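Local coordinates for protein ureidoglycolate hydrolase (Arabidopsis thaliana, PDB 4PXE) that hydrolyses (S)-ureidoglycolate to glyoxylate, ammonium and carbon dioxide as a manganese-dependent homodimeric amidohydrolase, the step that ends allantoin degradation, at residues K197-Q211 against M372-I386. Numbering follows the deposited sequence.
With MN (manganese (II) ion), chain C; GLV (glyoxylic acid), chain E.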
ATOM      1  N   LYS A 197     -11.699  36.333 -13.367  1.00 38.76           N
ATOM      2  CA  LYS A 197     -11.525  37.016 -14.635  1.00 42.86           C
ATOM      3  C   LYS A 197     -10.046  37.346 -14.819  1.00 39.92           C
ATOM      4  O   LYS A 197      -9.352  37.684 -13.861  1.00 39.26           O
ATOM      5  CB  LYS A 197     -12.364  38.294 -14.653  1.00 44.99           C
ATOM      6  CG  LYS A 197     -13.123  38.525 -15.949  1.00 56.56           C
ATOM      7  CD  LYS A 197     -12.316  39.369 -16.920  1.00 56.74           C
ATOM      8  CE  LYS A 197     -12.150  40.788 -16.399  1.00 60.65           C
ATOM      9  NZ  LYS A 197     -13.461  41.474 -16.210  1.00 66.82           N
ATOM     10  N   LYS A 198      -9.561  37.231 -16.048  1.00 38.91           N
ATOM     11  CA  LYS A 198      -8.186  37.592 -16.351  1.00 34.96           C
ATOM     12  C   LYS A 198      -7.958  39.070 -16.025  1.00 37.18           C
ATOM     13  O   LYS A 198      -8.780  39.919 -16.366  1.00 39.40           O
ATOM     14  CB  LYS A 198      -7.891  37.312 -17.822  1.00 41.57           C
ATOM     15  CG  LYS A 198      -6.461  37.575 -18.230  1.00 39.31           C
ATOM     16  CD  LYS A 198      -6.143  36.877 -19.539  1.00 44.45           C
ATOM     17  CE  LYS A 198      -4.686  37.068 -19.911  1.00 49.83           C
ATOM     18  NZ  LYS A 198      -3.792  36.608 -18.811  1.00 48.45           N
ATOM     19  N   GLY A 199      -6.855  39.367 -15.345  1.00 28.61           N
ATOM     20  CA  GLY A 199      -6.541  40.731 -14.954  1.00 27.86           C
ATOM     21  C   GLY A 199      -7.276  41.225 -13.718  1.00 28.95           C
ATOM     22  O   GLY A 199      -7.229  42.414 -13.406  1.00 29.10           O
ATOM     23  N   SER A 200      -7.948  40.329 -13.001  1.00 29.48           N
ATOM     24  CA  SER A 200      -8.673  40.744 -11.799  1.00 29.75           C
ATOM     25  C   SER A 200      -7.715  41.056 -10.648  1.00 27.85           C
ATOM     26  O   SER A 200      -8.098  41.691  -9.664  1.00 28.95           O
ATOM     27  CB  SER A 200      -9.704  39.701 -11.380  1.00 36.00           C
ATOM     28  OG  SER A 200      -9.084  38.456 -11.148  1.00 33.40           O
ATOM     29  N   TYR A 201      -6.469  40.609 -10.779  1.00 25.28           N
ATOM     30  CA  TYR A 201      -5.409  41.038  -9.874  1.00 21.58           C
ATOM     31  C   TYR A 201      -4.345  41.799 -10.657  1.00 21.17           C
ATOM     32  O   TYR A 201      -4.007  41.421 -11.778  1.00 22.60           O
ATOM     33  CB  TYR A 201      -4.754  39.833  -9.195  1.00 19.26           C
ATOM     34  CG  TYR A 201      -5.577  39.195  -8.106  1.00 20.09           C
ATOM     35  CD1 TYR A 201      -6.106  39.954  -7.074  1.00 19.61           C
ATOM     36  CD2 TYR A 201      -5.817  37.824  -8.104  1.00 18.46           C
ATOM     37  CE1 TYR A 201      -6.860  39.376  -6.063  1.00 20.18           C
ATOM     38  CE2 TYR A 201      -6.575  37.227  -7.097  1.00 18.39           C
ATOM     39  CZ  TYR A 201      -7.092  38.007  -6.079  1.00 20.25           C
ATOM     40  OH  TYR A 201      -7.837  37.417  -5.076  1.00 22.24           O
ATOM     41  N   PHE A 202      -3.813  42.864 -10.060  1.00 19.71           N
ATOM     42  CA  PHE A 202      -2.710  43.629 -10.640  1.00 20.21           C
ATOM     43  C   PHE A 202      -1.438  42.785 -10.748  1.00 19.36           C
ATOM     44  O   PHE A 202      -0.730  42.836 -11.751  1.00 20.74           O
ATOM     45  CB  PHE A 202      -2.459  44.884  -9.788  1.00 21.42           C
ATOM     46  CG  PHE A 202      -1.421  45.823 -10.349  1.00 23.79           C
ATOM     47  CD1 PHE A 202      -1.650  46.510 -11.534  1.00 25.28           C
ATOM     48  CD2 PHE A 202      -0.243  46.062  -9.661  1.00 23.75           C
ATOM     49  CE1 PHE A 202      -0.705  47.392 -12.034  1.00 26.18           C
ATOM     50  CE2 PHE A 202       0.707  46.947 -10.158  1.00 25.88           C
ATOM     51  CZ  PHE A 202       0.470  47.614 -11.348  1.00 25.26           C
ATOM     52  N   ALA A 203      -1.161  41.999  -9.704  1.00 19.72           N
ATOM     53  CA  ALA A 203      -0.038  41.070  -9.702  1.00 19.89           C
ATOM     54  C   ALA A 203      -0.314  40.034  -8.634  1.00 17.47           C
ATOM     55  O   ALA A 203      -1.145  40.260  -7.751  1.00 17.52           O
ATOM     56  CB  ALA A 203       1.264  41.793  -9.398  1.00 20.08           C
ATOM     57  N   PHE A 204       0.373  38.897  -8.740  1.00 17.40           N
ATOM     58  CA  PHE A 204       0.353  37.850  -7.717  1.00 16.16           C
ATOM     59  C   PHE A 204       1.780  37.487  -7.303  1.00 13.99           C
ATOM     60  O   PHE A 204       2.618  37.192  -8.151  1.00 16.55           O
ATOM     61  CB  PHE A 204      -0.360  36.579  -8.210  1.00 16.85           C
ATOM     62  CG  PHE A 204      -0.262  35.447  -7.232  1.00 14.23           C
ATOM     63  CD1 PHE A 204      -1.109  35.397  -6.141  1.00 15.89           C
ATOM     64  CD2 PHE A 204       0.711  34.468  -7.368  1.00 15.96           C
ATOM     65  CE1 PHE A 204      -1.000  34.383  -5.204  1.00 13.88           C
ATOM     66  CE2 PHE A 204       0.823  33.456  -6.437  1.00 14.82           C
ATOM     67  CZ  PHE A 204      -0.033  33.419  -5.356  1.00 13.74           C
ATOM     68  N   LEU A 205       2.042  37.490  -5.997  1.00 15.85           N
ATOM     69  CA  LEU A 205       3.363  37.152  -5.461  1.00 15.75           C
ATOM     70  C   LEU A 205       3.265  35.955  -4.535  1.00 14.42           C
ATOM     71  O   LEU A 205       2.339  35.878  -3.739  1.00 16.05           O
ATOM     72  CB  LEU A 205       3.897  38.315  -4.622  1.00 18.49           C
ATOM     73  CG  LEU A 205       3.731  39.724  -5.167  1.00 20.01           C
ATOM     74  CD1 LEU A 205       4.292  40.711  -4.151  1.00 20.45           C
ATOM     75  CD2 LEU A 205       4.435  39.860  -6.500  1.00 24.22           C
ATOM     76  N   GLU A 206       4.230  35.043  -4.602  1.00 13.41           N
ATOM     77  CA  GLU A 206       4.283  33.941  -3.642  1.00 13.35           C
ATOM     78  C   GLU A 206       5.644  33.864  -2.965  1.00 11.15           C
ATOM     79  O   GLU A 206       6.673  33.755  -3.632  1.00 12.95           O
ATOM     80  CB  GLU A 206       3.977  32.613  -4.340  1.00 12.18           C
ATOM     81  CG  GLU A 206       3.932  31.408  -3.389  1.00 13.33           C
ATOM     82  CD  GLU A 206       3.319  30.159  -4.005  1.00 14.35           C
ATOM     83  OE1 GLU A 206       3.064  30.123  -5.235  1.00 13.52           O
ATOM     84  OE2 GLU A 206       3.083  29.199  -3.241  1.00 13.79           O
ATOM     85  N   LEU A 207       5.643  33.937  -1.638  1.00 12.93           N
ATOM     86  CA  LEU A 207       6.847  33.720  -0.833  1.00 11.30           C
ATOM     87  C   LEU A 207       6.949  32.219  -0.549  1.00 11.41           C
ATOM     88  O   LEU A 207       5.951  31.608  -0.165  1.00 12.46           O
ATOM     89  CB  LEU A 207       6.713  34.503   0.473  1.00 12.12           C
ATOM     90  CG  LEU A 207       7.746  34.217   1.571  1.00 12.26           C
ATOM     91  CD1 LEU A 207       9.167  34.575   1.131  1.00 13.96           C
ATOM     92  CD2 LEU A 207       7.364  34.946   2.844  1.00 13.15           C
ATOM     93  N   HIS A 208       8.121  31.617  -0.743  1.00 10.56           N
ATOM     94  CA  HIS A 208       8.247  30.161  -0.595  1.00 10.78           C
ATOM     95  C   HIS A 208       9.686  29.780  -0.271  1.00 11.78           C
ATOM     96  O   HIS A 208      10.633  30.432  -0.731  1.00 11.13           O
ATOM     97  CB  HIS A 208       7.782  29.443  -1.887  1.00 11.39           C
ATOM     98  CG  HIS A 208       7.327  28.024  -1.675  1.00 10.86           C
ATOM     99  ND1 HIS A 208       8.197  26.986  -1.406  1.00 10.62           N
ATOM    100  CD2 HIS A 208       6.087  27.476  -1.688  1.00 11.22           C
ATOM    101  CE1 HIS A 208       7.514  25.863  -1.258  1.00 10.95           C
ATOM    102  NE2 HIS A 208       6.232  26.134  -1.425  1.00 11.24           N
ATOM    103  N   ILE A 209       9.871  28.729   0.525  1.00 10.44           N
ATOM    104  CA  ILE A 209      11.223  28.198   0.689  1.00 10.65           C
ATOM    105  C   ILE A 209      11.762  27.722  -0.661  1.00 10.30           C
ATOM    106  O   ILE A 209      11.006  27.245  -1.517  1.00 11.26           O
ATOM    107  CB  ILE A 209      11.297  27.081   1.743  1.00 10.93           C
ATOM    108  CG1 ILE A 209      10.436  25.873   1.337  1.00 10.39           C
ATOM    109  CG2 ILE A 209      10.868  27.614   3.103  1.00 12.10           C
ATOM    110  CD1 ILE A 209      10.706  24.602   2.180  1.00 12.03           C
ATOM    111  N   GLU A 210      13.068  27.849  -0.857  1.00 10.33           N
ATOM    112  CA  GLU A 210      13.656  27.496  -2.144  1.00 10.86           C
ATOM    113  C   GLU A 210      13.420  26.037  -2.551  1.00 11.59           C
ATOM    114  O   GLU A 210      13.235  25.749  -3.737  1.00 12.13           O
ATOM    115  CB  GLU A 210      15.168  27.749  -2.123  1.00 11.61           C
ATOM    116  CG  GLU A 210      15.845  27.400  -3.448  1.00 13.26           C
ATOM    117  CD  GLU A 210      17.352  27.352  -3.363  1.00 13.72           C
ATOM    118  OE1 GLU A 210      17.918  28.084  -2.524  1.00 14.18           O
ATOM    119  OE2 GLU A 210      17.975  26.592  -4.143  1.00 13.29           O
ATOM    120  N   GLN A 211      13.447  25.121  -1.578  1.00 12.10           N
ATOM    121  CA  GLN A 211      13.421  23.678  -1.857  1.00 11.07           C
ATOM    122  C   GLN A 211      14.623  23.262  -2.702  1.00 11.97           C
ATOM    123  O   GLN A 211      14.554  22.323  -3.506  1.00 13.52           O
ATOM    124  CB  GLN A 211      12.087  23.252  -2.489  1.00 11.41           C
ATOM    125  CG  GLN A 211      10.909  23.700  -1.651  1.00 11.07           C
ATOM    126  CD  GLN A 211       9.572  23.305  -2.230  1.00 11.24           C
ATOM    127  OE1 GLN A 211       9.126  23.870  -3.230  1.00 12.75           O
ATOM    128  NE2 GLN A 211       8.892  22.372  -1.574  1.00 12.16           N
ATOM    129  N   MET A 372      16.759  33.133 -10.220  1.00 14.99           N
ATOM    130  CA  MET A 372      16.806  31.675 -10.317  1.00 15.04           C
ATOM    131  C   MET A 372      15.461  31.115 -10.733  1.00 13.70           C
ATOM    132  O   MET A 372      14.461  31.830 -10.748  1.00 14.87           O
ATOM    133  CB  MET A 372      17.290  31.058  -8.997  1.00 20.12           C
ATOM    134  CG  MET A 372      16.420  31.384  -7.794  1.00 16.10           C
ATOM    135  SD  MET A 372      17.195  31.077  -6.182  1.00 17.12           S
ATOM    136  CE  MET A 372      17.533  29.329  -6.298  1.00 17.14           C
ATOM    137  N   ILE A 373      15.441  29.833 -11.088  1.00 15.46           N
ATOM    138  CA  ILE A 373      14.194  29.196 -11.487  1.00 15.79           C
ATOM    139  C   ILE A 373      13.666  28.310 -10.364  1.00 15.65           C
ATOM    140  O   ILE A 373      14.411  27.925  -9.462  1.00 17.65           O
ATOM    141  CB  ILE A 373      14.349  28.360 -12.777  1.00 17.51           C
ATOM    142  CG1 ILE A 373      15.123  27.063 -12.500  1.00 21.24           C
ATOM    143  CG2 ILE A 373      14.994  29.202 -13.877  1.00 21.83           C
ATOM    144  CD1 ILE A 373      14.717  25.895 -13.387  1.00 26.07           C
ATOM    145  N   SER A 374      12.372  28.022 -10.412  1.00 13.32           N
ATOM    146  CA  SER A 374      11.794  27.045  -9.500  1.00 13.25           C
ATOM    147  C   SER A 374      11.723  25.685 -10.185  1.00 13.76           C
ATOM    148  O   SER A 374      11.244  25.572 -11.315  1.00 15.00           O
ATOM    149  CB  SER A 374      10.399  27.476  -9.063  1.00 13.60           C
ATOM    150  OG  SER A 374       9.843  26.532  -8.159  1.00 13.82           O
ATOM    151  N   ARG A 375      12.205  24.661  -9.488  1.00 13.14           N
ATOM    152  CA  ARG A 375      12.109  23.279  -9.967  1.00 14.31           C
ATOM    153  C   ARG A 375      10.775  22.671  -9.533  1.00 15.02           C
ATOM    154  O   ARG A 375      10.106  21.962 -10.302  1.00 14.34           O
ATOM    155  CB  ARG A 375      13.288  22.456  -9.448  1.00 13.46           C
ATOM    156  CG  ARG A 375      14.649  22.997  -9.886  1.00 14.13           C
ATOM    157  CD  ARG A 375      15.752  22.006  -9.576  1.00 15.04           C
ATOM    158  NE  ARG A 375      17.077  22.546  -9.880  1.00 15.46           N
ATOM    159  CZ  ARG A 375      17.596  22.624 -11.103  1.00 18.04           C
ATOM    160  NH1 ARG A 375      16.904  22.207 -12.156  1.00 18.61           N
ATOM    161  NH2 ARG A 375      18.816  23.120 -11.273  1.00 19.45           N
ATOM    162  N   ALA A 376      10.404  22.932  -8.288  1.00 13.42           N
ATOM    163  CA  ALA A 376       9.073  22.612  -7.796  1.00 12.88           C
ATOM    164  C   ALA A 376       8.033  23.399  -8.574  1.00 13.18           C
ATOM    165  O   ALA A 376       8.329  24.460  -9.132  1.00 13.98           O
ATOM    166  CB  ALA A 376       8.978  22.942  -6.312  1.00 13.44           C
ATOM    167  N   TYR A 377       6.805  22.892  -8.618  1.00 13.75           N
ATOM    168  CA  TYR A 377       5.702  23.733  -9.082  1.00 13.92           C
ATOM    169  C   TYR A 377       5.022  24.373  -7.877  1.00 13.59           C
ATOM    170  O   TYR A 377       5.310  24.020  -6.719  1.00 13.75           O
ATOM    171  CB  TYR A 377       4.707  22.960  -9.983  1.00 14.72           C
ATOM    172  CG  TYR A 377       4.139  21.702  -9.351  1.00 14.94           C
ATOM    173  CD1 TYR A 377       4.639  20.432  -9.675  1.00 12.82           C
ATOM    174  CD2 TYR A 377       3.104  21.781  -8.424  1.00 13.10           C
ATOM    175  CE1 TYR A 377       4.117  19.278  -9.076  1.00 14.76           C
ATOM    176  CE2 TYR A 377       2.580  20.647  -7.827  1.00 16.03           C
ATOM    177  CZ  TYR A 377       3.078  19.405  -8.157  1.00 14.84           C
ATOM    178  OH  TYR A 377       2.556  18.281  -7.548  1.00 16.09           O
ATOM    179  N   HIS A 378       4.152  25.342  -8.146  1.00 13.82           N
ATOM    180  CA  HIS A 378       3.518  26.146  -7.111  1.00 13.32           C
ATOM    181  C   HIS A 378       2.208  26.670  -7.655  1.00 13.96           C
ATOM    182  O   HIS A 378       1.997  26.667  -8.862  1.00 14.01           O
ATOM    183  CB  HIS A 378       4.383  27.362  -6.774  1.00 13.92           C
ATOM    184  CG  HIS A 378       5.766  27.029  -6.317  1.00 12.23           C
ATOM    185  ND1 HIS A 378       6.057  26.655  -5.021  1.00 13.46           N
ATOM    186  CD2 HIS A 378       6.948  27.048  -6.976  1.00 11.58           C
ATOM    187  CE1 HIS A 378       7.356  26.454  -4.907  1.00 13.97           C
ATOM    188  NE2 HIS A 378       7.921  26.688  -6.079  1.00 12.45           N
ATOM    189  N   ASP A 379       1.356  27.182  -6.779  1.00 13.83           N
ATOM    190  CA  ASP A 379       0.164  27.902  -7.224  1.00 15.07           C
ATOM    191  C   ASP A 379       0.483  29.059  -8.173  1.00 14.82           C
ATOM    192  O   ASP A 379      -0.321  29.385  -9.045  1.00 15.60           O
ATOM    193  CB  ASP A 379      -0.634  28.387  -6.014  1.00 13.98           C
ATOM    194  CG  ASP A 379      -1.229  27.224  -5.234  1.00 15.45           C
ATOM    195  OD1 ASP A 379      -2.040  26.499  -5.841  1.00 17.69           O
ATOM    196  OD2 ASP A 379      -0.884  27.018  -4.046  1.00 15.99           O
ATOM    197  N   SER A 380       1.658  29.660  -8.009  1.00 13.09           N
ATOM    198  CA  SER A 380       2.138  30.706  -8.913  1.00 14.13           C
ATOM    199  C   SER A 380       2.111  30.266 -10.380  1.00 15.50           C
ATOM    200  O   SER A 380       1.918  31.093 -11.273  1.00 15.50           O
ATOM    201  CB  SER A 380       3.561  31.118  -8.520  1.00 14.02           C
ATOM    202  OG  SER A 380       3.575  31.833  -7.296  1.00 16.15           O
ATOM    203  N   LEU A 381       2.300  28.973 -10.637  1.00 13.73           N
ATOM    204  CA  LEU A 381       2.334  28.469 -12.008  1.00 15.37           C
ATOM    205  C   LEU A 381       1.007  28.755 -12.712  1.00 18.52           C
ATOM    206  O   LEU A 381       0.980  29.115 -13.896  1.00 17.61           O
ATOM    207  CB  LEU A 381       2.622  26.961 -12.013  1.00 15.43           C
ATOM    208  CG  LEU A 381       2.654  26.268 -13.376  1.00 16.56           C
ATOM    209  CD1 LEU A 381       3.727  26.872 -14.246  1.00 18.76           C
ATOM    210  CD2 LEU A 381       2.904  24.787 -13.189  1.00 15.13           C
ATOM    211  N   PHE A 382      -0.091  28.617 -11.976  1.00 14.13           N
ATOM    212  CA  PHE A 382      -1.421  28.821 -12.551  1.00 16.94           C
ATOM    213  C   PHE A 382      -1.950  30.243 -12.382  1.00 18.25           C
ATOM    214  O   PHE A 382      -2.677  30.754 -13.251  1.00 19.09           O
ATOM    215  CB  PHE A 382      -2.381  27.754 -12.035  1.00 16.70           C
ATOM    216  CG  PHE A 382      -1.945  26.380 -12.425  1.00 15.98           C
ATOM    217  CD1 PHE A 382      -2.202  25.908 -13.705  1.00 18.87           C
ATOM    218  CD2 PHE A 382      -1.179  25.605 -11.570  1.00 15.57           C
ATOM    219  CE1 PHE A 382      -1.750  24.670 -14.101  1.00 19.44           C
ATOM    220  CE2 PHE A 382      -0.717  24.367 -11.963  1.00 16.74           C
ATOM    221  CZ  PHE A 382      -1.001  23.896 -13.226  1.00 17.64           C
ATOM    222  N   MET A 383      -1.562  30.902 -11.292  1.00 15.41           N
ATOM    223  CA  MET A 383      -1.890  32.315 -11.115  1.00 15.29           C
ATOM    224  C   MET A 383      -1.311  33.158 -12.245  1.00 17.23           C
ATOM    225  O   MET A 383      -1.877  34.193 -12.597  1.00 17.71           O
ATOM    226  CB  MET A 383      -1.407  32.826  -9.746  1.00 16.09           C
ATOM    227  CG  MET A 383      -2.168  32.244  -8.561  1.00 17.08           C
ATOM    228  SD  MET A 383      -3.965  32.484  -8.647  1.00 19.91           S
ATOM    229  CE  MET A 383      -4.081  34.239  -8.296  1.00 21.96           C
ATOM    230  N   ALA A 384      -0.194  32.709 -12.811  1.00 17.52           N
ATOM    231  CA  ALA A 384       0.451  33.385 -13.941  1.00 17.98           C
ATOM    232  C   ALA A 384      -0.460  33.482 -15.165  1.00 22.58           C
ATOM    233  O   ALA A 384      -0.245  34.320 -16.046  1.00 20.90           O
ATOM    234  CB  ALA A 384       1.752  32.689 -14.312  1.00 19.23           C
ATOM    235  N   ARG A 385      -1.470  32.620 -15.225  1.00 20.14           N
ATOM    236  CA  ARG A 385      -2.425  32.657 -16.328  1.00 21.49           C
ATOM    237  C   ARG A 385      -3.467  33.768 -16.159  1.00 24.73           C
ATOM    238  O   ARG A 385      -4.157  34.131 -17.118  1.00 24.71           O
ATOM    239  CB  ARG A 385      -3.114  31.295 -16.462  1.00 20.02           C
ATOM    240  CG  ARG A 385      -2.151  30.158 -16.687  1.00 20.33           C
ATOM    241  CD  ARG A 385      -2.888  28.851 -16.874  1.00 22.16           C
ATOM    242  NE  ARG A 385      -1.958  27.754 -17.077  1.00 18.65           N
ATOM    243  CZ  ARG A 385      -2.325  26.543 -17.486  1.00 20.82           C
ATOM    244  NH1 ARG A 385      -3.607  26.291 -17.725  1.00 23.62           N
ATOM    245  NH2 ARG A 385      -1.416  25.598 -17.660  1.00 20.65           N
ATOM    246  N   ILE A 386      -3.563  34.305 -14.943  1.00 21.03           N
ATOM    247  CA  ILE A 386      -4.590  35.267 -14.542  1.00 22.11           C
ATOM    248  C   ILE A 386      -3.996  36.662 -14.369  1.00 23.27           C
ATOM    249  O   ILE A 386      -4.654  37.675 -14.623  1.00 23.71           O
ATOM    250  CB  ILE A 386      -5.231  34.850 -13.186  1.00 28.57           C
ATOM    251  CG1 ILE A 386      -6.052  33.580 -13.352  1.00 31.37           C
ATOM    252  CG2 ILE A 386      -6.122  35.959 -12.622  1.00 32.89           C
ATOM    253  CD1 ILE A 386      -7.118  33.705 -14.430  1.00 36.21           C
TER
HETATM  254 MN    MN C 501       4.782  24.360  -1.820  1.00 11.58          MN
HETATM  255  C1  GLV E 503       4.615  20.417  -5.149  1.00 15.82           C
HETATM  256  O1  GLV E 503       4.547  21.800  -5.217  1.00 16.76           O
HETATM  257  C2  GLV E 503       5.681  19.817  -5.996  1.00 13.91           C
HETATM  258  O2  GLV E 503       6.427  20.586  -6.686  1.00 13.73           O
HETATM  259  O3  GLV E 503       5.834  18.560  -6.016  1.00 14.59           O
HETATM  260  O   HOH W   1       1.801  27.106  -4.004  1.00 13.04           O
HETATM  261  O   HOH W   2      10.438  25.769  -4.745  1.00 13.15           O
HETATM  262  O   HOH W   3      12.243  24.578  -6.644  1.00 13.40           O
HETATM  263  O   HOH W   4       6.378  23.754  -3.616  1.00 16.20           O
HETATM  264  O   HOH W   5       3.982  25.529  -3.540  1.00 14.22           O
HETATM  265  O   HOH W   6       4.165  22.325  -2.460  1.00 17.49           O
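Glu206 and Ser380 tie strand 203-209 to the start of the short antiparallel helix 379-383. Glu206 OE1 takes two bonds, from Ser380 OG at 2.7 Å on its anti lone pair and from Ser380 N at 3.1 Å nearly end-on to the C-O bond. That grip fixes the buried carboxylate, whose OE2 shares a water with Asp379 and bonds Ser91. Further along, Met383 lies across Phe204: its CG sits 3.7 Å from the ring centroid, squarely over the face. Bends at chi2 (-55°) and chi3 (-73°) fold the thioether back, bringing CE to 3.8 Å from Phe204 CD1 and against Tyr201.

Toward the turn 197-200 the buried Ile386 still packs, its CG2 against Lys197 O and Ser200 OG; exposed Lys197, Lys198 and Arg385 make the loose solvent side. Gly199 N bonds Ile386 O (2.9 Å), tying the turn to the end of segment 372-386, and Lys198 NZ reaches Arg385 O from above the carbonyl plane.

At the other end His378 turns an edge to the face of His208, centroids 4.4 Å apart and planes at 66°. His378 ND1 lies 2.8 Å from a manganese-bound water, and His208 NE2 binds that manganese at 2.3 Å. His92 and Asp103 complete its protein ligands, Asp103 also binding the second ion. With glyoxylate over one face of the Tyr377 ring and bonded to Tyr377 N, this end forms half of an M20-family dinuclear site.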